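Uracil-DNA glycosylase (PDB 4ZBX) belongs to the uracil-DNA glycosylase superfamily, an alpha/beta fold with a mixed central sheet, and carries an iron-sulfur cluster. Local coordinates at residues Gly41-Glu46 with Asn82-Arg87. Sequence-based numbering, arbitrary orientation. Where two conformers were deposited one is given.
With SF4 (iron/sulfur cluster), chain B.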
# COMPACT_ATOMS: atom_id res chain seq x y z
N GLY A 41 -0.04 1.59 0.89
CA GLY A 41 -0.46 2.77 1.63
C GLY A 41 -0.39 4.03 0.78
O GLY A 41 -0.20 3.97 -0.43
N GLU A 42 -0.55 5.18 1.43
CA GLU A 42 -0.62 6.46 0.74
C GLU A 42 0.74 7.10 0.40
O GLU A 42 1.24 7.05 -0.74
CB GLU A 42 -1.43 7.43 1.61
CG GLU A 42 -2.64 6.77 2.29
CD GLU A 42 -3.84 6.66 1.36
OE1 GLU A 42 -4.67 7.61 1.35
OE2 GLU A 42 -3.94 5.65 0.63
N ALA A 43 1.31 7.77 1.38
CA ALA A 43 2.69 8.24 1.26
C ALA A 43 3.35 8.00 2.60
O ALA A 43 2.65 7.84 3.61
CB ALA A 43 2.72 9.72 0.87
N PRO A 44 4.69 7.98 2.65
CA PRO A 44 5.40 7.87 3.93
C PRO A 44 5.05 8.98 4.90
O PRO A 44 4.82 10.14 4.50
CB PRO A 44 6.88 7.97 3.53
CG PRO A 44 6.92 7.53 2.10
CD PRO A 44 5.62 8.00 1.50
N GLY A 45 5.00 8.63 6.18
CA GLY A 45 4.95 9.62 7.24
C GLY A 45 6.34 9.94 7.77
O GLY A 45 7.34 9.59 7.13
N GLU A 46 6.42 10.59 8.92
CA GLU A 46 7.71 11.06 9.43
C GLU A 46 8.65 9.91 9.78
O GLU A 46 9.82 9.95 9.45
CB GLU A 46 7.52 11.96 10.66
CG GLU A 46 6.95 13.32 10.31
CD GLU A 46 6.81 14.23 11.52
OE1 GLU A 46 7.20 13.81 12.63
OE2 GLU A 46 6.32 15.37 11.35
N ASN A 82 3.92 1.90 -0.90
CA ASN A 82 3.14 3.13 -0.88
C ASN A 82 2.93 3.62 -2.31
O ASN A 82 3.80 3.42 -3.16
CB ASN A 82 3.86 4.23 -0.08
CG ASN A 82 4.31 3.77 1.31
OD1 ASN A 82 5.31 3.06 1.45
ND2 ASN A 82 3.60 4.22 2.34
N VAL A 83 1.81 4.29 -2.59
CA VAL A 83 1.58 4.76 -3.94
C VAL A 83 2.58 5.88 -4.28
O VAL A 83 3.06 5.97 -5.41
CB VAL A 83 0.11 5.20 -4.12
CG1 VAL A 83 -0.26 6.35 -3.19
CG2 VAL A 83 -0.17 5.54 -5.58
N VAL A 84 2.93 6.70 -3.29
CA VAL A 84 3.95 7.72 -3.45
C VAL A 84 5.04 7.37 -2.43
O VAL A 84 4.72 6.98 -1.32
CB VAL A 84 3.39 9.13 -3.22
CG1 VAL A 84 4.50 10.15 -3.02
CG2 VAL A 84 2.49 9.52 -4.40
N LYS A 85 6.30 7.48 -2.82
CA LYS A 85 7.36 6.87 -2.00
C LYS A 85 8.24 7.86 -1.24
O LYS A 85 9.22 7.48 -0.61
CB LYS A 85 8.20 5.98 -2.90
CG LYS A 85 7.37 4.74 -3.32
CD LYS A 85 7.97 4.05 -4.51
CE LYS A 85 7.52 2.59 -4.57
NZ LYS A 85 6.03 2.38 -4.75
N CYS A 86 7.85 9.13 -1.24
CA CYS A 86 8.53 10.13 -0.43
C CYS A 86 7.51 10.93 0.37
O CYS A 86 6.39 11.13 -0.07
CB CYS A 86 9.37 11.07 -1.28
SG CYS A 86 10.73 10.19 -2.04
N ARG A 87 7.91 11.35 1.56
CA ARG A 87 7.01 12.07 2.44
C ARG A 87 6.69 13.47 1.90
O ARG A 87 7.59 14.28 1.74
CB ARG A 87 7.64 12.16 3.83
CG ARG A 87 6.81 12.88 4.88
CD ARG A 87 7.64 13.13 6.13
NE ARG A 87 6.93 14.00 7.06
CZ ARG A 87 7.39 15.18 7.49
NH1 ARG A 87 8.56 15.63 7.08
NH2 ARG A 87 6.66 15.89 8.33
FE1 SF4 B . 8.82 11.70 -6.46
FE2 SF4 B . 10.74 9.93 -7.11
FE3 SF4 B . 10.20 10.41 -4.50
FE4 SF4 B . 8.44 9.06 -6.03
S1 SF4 B . 10.50 8.36 -5.47
S2 SF4 B . 7.94 10.72 -4.58
S3 SF4 B . 8.70 10.11 -8.05
S4 SF4 B . 11.04 11.90 -6.03
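Arg87 reaches Glu46 by running almost fully stretched, CG opposite the backbone N (chi1 -180°) and the chain extended to NE. Glu46 turns CG beside its own backbone N (chi1 -72°) and then straightens. The two side chains thus cross, and CG of Glu46 lies over one face of the Arg87 guanidinium, 3.3 Å from NE. One carboxylate oxygen closes a salt bridge, Glu46 OE2 to Arg87 NH2 at 3.1 Å. The two planes stand 84° apart, a single-point grip and not a two-pronged one. Arginine suits the place because its long arm can pass Gly45 and still offer NE to Asn91, which helps fix the guanidinium's rotation; glutamate is a flexible acid at the exposed helix start.

Deeper in, backbone carries the contact. Parallel strands 37-41 and 79-82 of the central sheet end side by side, and their loops stay together, one entering helix 46-51 with Gly45 at its N-cap. Val83 N donates to Gly41 O at 3.0 Å, completing the parallel bridge of Gly41 with Asn82. Just past it, in the loops, Val84 N donates nearly head-on to Glu42 O at 3.1 Å. Pro44, which has no N-H to satisfy, presses its ring into the bend of 84-87, CD lying 3.1 Å from Val84 O. The small Ala43 brings its CA-H to the same oxygen. Lys85 curls back, NZ donating to Asn82 O, Thr81 and Gln109.

Beyond the proline, Cys86 supplies a thiolate ligand, SG 2.5 Å from iron FE3. The chemistry therefore grades from backbone pairing to an ion pair: the cysteine's segment is tied to the end of strand 37-41 and its loop by backbone bonds, and to the first turn of helix 46-51 by charge.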